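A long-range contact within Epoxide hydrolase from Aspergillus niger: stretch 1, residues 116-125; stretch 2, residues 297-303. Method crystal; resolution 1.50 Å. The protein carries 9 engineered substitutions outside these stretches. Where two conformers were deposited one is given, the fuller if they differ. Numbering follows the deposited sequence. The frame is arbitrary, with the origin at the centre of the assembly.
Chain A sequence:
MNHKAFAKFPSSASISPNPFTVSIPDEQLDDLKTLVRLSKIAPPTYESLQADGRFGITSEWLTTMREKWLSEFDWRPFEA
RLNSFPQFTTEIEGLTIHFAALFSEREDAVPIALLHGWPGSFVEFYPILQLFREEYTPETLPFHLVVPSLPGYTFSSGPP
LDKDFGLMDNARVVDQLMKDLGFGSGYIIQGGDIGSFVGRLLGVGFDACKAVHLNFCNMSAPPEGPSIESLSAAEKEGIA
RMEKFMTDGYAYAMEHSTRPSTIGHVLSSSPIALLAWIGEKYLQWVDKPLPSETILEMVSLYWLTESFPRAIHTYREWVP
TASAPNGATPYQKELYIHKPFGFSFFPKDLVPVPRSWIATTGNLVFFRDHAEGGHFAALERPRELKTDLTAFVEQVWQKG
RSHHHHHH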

# COMPACT_ATOMS: atom_id res chain seq x y z
N HIS A 116 20.86 4.61 9.31
CA HIS A 116 19.72 3.71 9.23
C HIS A 116 18.85 3.99 8.00
O HIS A 116 19.11 4.93 7.24
CB HIS A 116 18.89 3.82 10.52
CG HIS A 116 18.02 5.03 10.59
ND1 HIS A 116 18.34 6.16 11.31
CD2 HIS A 116 16.81 5.28 10.02
CE1 HIS A 116 17.37 7.06 11.17
NE2 HIS A 116 16.44 6.55 10.39
N GLY A 117 17.82 3.17 7.81
CA GLY A 117 16.81 3.40 6.79
C GLY A 117 15.43 3.17 7.36
O GLY A 117 15.18 3.39 8.56
N TRP A 118 14.51 2.72 6.50
CA TRP A 118 13.13 2.47 6.88
C TRP A 118 12.88 0.97 6.85
O TRP A 118 13.29 0.32 5.89
CB TRP A 118 12.18 3.18 5.90
CG TRP A 118 10.73 3.09 6.32
CD1 TRP A 118 10.01 4.05 6.97
CD2 TRP A 118 9.85 1.98 6.13
NE1 TRP A 118 8.73 3.60 7.21
CE2 TRP A 118 8.60 2.33 6.70
CE3 TRP A 118 9.98 0.72 5.53
CZ2 TRP A 118 7.51 1.46 6.70
CZ3 TRP A 118 8.89 -0.15 5.52
CH2 TRP A 118 7.67 0.23 6.10
N PRO A 119 12.15 0.41 7.85
CA PRO A 119 11.50 1.02 9.00
C PRO A 119 12.38 1.01 10.24
O PRO A 119 11.90 0.76 11.35
CB PRO A 119 10.29 0.12 9.21
CG PRO A 119 10.82 -1.26 8.87
CD PRO A 119 11.90 -1.05 7.80
N GLY A 120 13.66 1.29 10.04
CA GLY A 120 14.61 1.32 11.14
C GLY A 120 14.76 2.67 11.82
O GLY A 120 13.92 3.57 11.67
N SER A 121 15.85 2.81 12.57
CA SER A 121 16.12 4.01 13.34
C SER A 121 17.50 3.89 13.96
O SER A 121 18.18 2.87 13.82
CB SER A 121 15.09 4.18 14.46
OG SER A 121 15.28 3.20 15.46
N PHE A 122 17.89 4.92 14.70
CA PHE A 122 19.17 4.94 15.41
C PHE A 122 19.36 3.73 16.34
O PHE A 122 20.49 3.27 16.55
CB PHE A 122 19.34 6.25 16.19
CG PHE A 122 18.48 6.35 17.42
CD1 PHE A 122 17.13 6.67 17.33
CD2 PHE A 122 19.03 6.13 18.69
CE1 PHE A 122 16.34 6.75 18.47
CE2 PHE A 122 18.24 6.21 19.83
CZ PHE A 122 16.90 6.53 19.73
N VAL A 123 18.24 3.21 16.84
CA VAL A 123 18.24 2.10 17.79
C VAL A 123 18.85 0.84 17.19
O VAL A 123 19.47 0.04 17.89
CB VAL A 123 16.80 1.81 18.29
CG1 VAL A 123 16.79 0.73 19.37
CG2 VAL A 123 16.16 3.08 18.82
N GLU A 124 18.71 0.68 15.88
CA GLU A 124 19.27 -0.49 15.20
C GLU A 124 20.77 -0.66 15.44
O GLU A 124 21.29 -1.77 15.31
CB GLU A 124 19.01 -0.41 13.71
CG GLU A 124 17.56 -0.58 13.35
CD GLU A 124 17.34 -0.55 11.85
OE1 GLU A 124 17.94 0.31 11.18
OE2 GLU A 124 16.56 -1.39 11.36
N PHE A 125 21.45 0.44 15.75
CA PHE A 125 22.89 0.39 15.97
C PHE A 125 23.30 0.21 17.42
O PHE A 125 24.49 0.14 17.72
CB PHE A 125 23.56 1.63 15.35
CG PHE A 125 23.55 1.63 13.85
CD1 PHE A 125 24.45 0.85 13.14
CD2 PHE A 125 22.62 2.39 13.15
CE1 PHE A 125 24.43 0.82 11.75
CE2 PHE A 125 22.60 2.38 11.76
CZ PHE A 125 23.51 1.60 11.06
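Stretch 2, residues 297-303: EMVSLYW

Residues 297-303 form one stretch of a longer α-helix, with backbone hydrogen bonds of 2.9 Å from Leu 301 N to Glu 297 O and 3.1 Å from Tyr 302 N to Met 298 O. Stretch 1 is irregular: a loop containing a cis peptide bond before Pro 119 leads into a 3-10 segment, residues 122-125. The nearest CA atoms across the contact are those of Gly 120 and Met 298, 7.6 Å apart, so side chains fill most of the gap. The helix meets stretch 1 through Met 298, Leu 301 and Tyr 302, in reverse sequence order as stretch 1 advances, while Val 299 points away.

Tyr 302 dominates the contact. Its phenol is long enough to reach the loop backbone, where Tyr 302 OH donates a hydrogen bond to Gly 120 O at 2.6 Å. Its ring forms an offset edge-to-face pair with Trp 118, its edge toward the indole face and the planes at 74°; the closest approach is Trp 118 NE1 to Tyr 302 CE2, 3.8 Å. Gly 120 suits its turn because a CB there would lie only 2.1 Å from Glu 124 OE1.

Toward the 3-10 segment, apolar groups pack: Leu 301 CD2 lies 3.6 Å from Val 123 CG2, and the flexible Met 298 brings CE within 4.0 Å of Val 123 CG1. Leu 301 and Val 123 both point CB toward the other stretch, and their branched hydrocarbon side chains suit a buried site without needing a polar partner. A water donates to Pro 119 O at 2.9 Å and, weakly, to Met 298 O at 3.2 Å, linking the two backbones.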

# COMPACT_ATOMS: atom_id res chain seq x y z
N GLU A 297 8.73 -2.92 20.36
CA GLU A 297 9.57 -1.76 20.69
C GLU A 297 9.71 -0.82 19.49
O GLU A 297 9.52 0.39 19.62
CB GLU A 297 10.96 -2.21 21.15
CG GLU A 297 10.99 -2.81 22.55
CD GLU A 297 12.33 -3.45 22.90
OE1 GLU A 297 13.22 -3.56 22.03
OE2 GLU A 297 12.49 -3.84 24.07
N MET A 298 10.07 -1.38 18.34
CA MET A 298 10.31 -0.57 17.14
C MET A 298 9.05 0.11 16.64
O MET A 298 9.08 1.28 16.26
CB MET A 298 10.93 -1.41 16.02
CG MET A 298 12.28 -2.04 16.35
SD MET A 298 13.48 -0.90 17.08
CE MET A 298 15.01 -1.80 16.78
N VAL A 299 7.95 -0.62 16.64
CA VAL A 299 6.67 -0.07 16.21
C VAL A 299 6.17 1.00 17.19
O VAL A 299 5.70 2.06 16.76
CB VAL A 299 5.61 -1.19 15.97
CG1 VAL A 299 4.24 -0.60 15.70
CG2 VAL A 299 6.03 -2.07 14.79
N SER A 300 6.29 0.73 18.49
CA SER A 300 5.90 1.72 19.50
C SER A 300 6.73 2.99 19.37
O SER A 300 6.19 4.09 19.48
CB SER A 300 6.04 1.14 20.91
OG SER A 300 5.16 0.04 21.09
N LEU A 301 8.03 2.84 19.13
CA LEU A 301 8.92 3.97 18.91
C LEU A 301 8.45 4.83 17.73
O LEU A 301 8.36 6.05 17.84
CB LEU A 301 10.35 3.48 18.69
CG LEU A 301 11.42 4.51 18.30
CD1 LEU A 301 11.61 5.58 19.38
CD2 LEU A 301 12.73 3.79 18.00
N TYR A 302 8.13 4.18 16.61
CA TYR A 302 7.57 4.88 15.46
C TYR A 302 6.25 5.57 15.79
O TYR A 302 6.02 6.72 15.39
CB TYR A 302 7.38 3.92 14.28
CG TYR A 302 8.51 3.92 13.28
CD1 TYR A 302 9.83 3.76 13.69
CD2 TYR A 302 8.25 4.05 11.92
CE1 TYR A 302 10.87 3.75 12.76
CE2 TYR A 302 9.28 4.03 10.99
CZ TYR A 302 10.59 3.88 11.41
OH TYR A 302 11.60 3.86 10.49
N TRP A 303 5.38 4.86 16.51
CA TRP A 303 4.06 5.39 16.85
C TRP A 303 4.17 6.66 17.69
O TRP A 303 3.56 7.69 17.38
CB TRP A 303 3.22 4.35 17.60
CG TRP A 303 1.90 4.91 18.05
CD1 TRP A 303 1.60 5.40 19.29
CD2 TRP A 303 0.72 5.07 17.26
NE1 TRP A 303 0.30 5.85 19.32
CE2 TRP A 303 -0.27 5.65 18.08
CE3 TRP A 303 0.40 4.77 15.92
CZ2 TRP A 303 -1.56 5.94 17.63
CZ3 TRP A 303 -0.89 5.06 15.47
CH2 TRP A 303 -1.85 5.64 16.32
O HOH W 1 9.81 0.37 13.25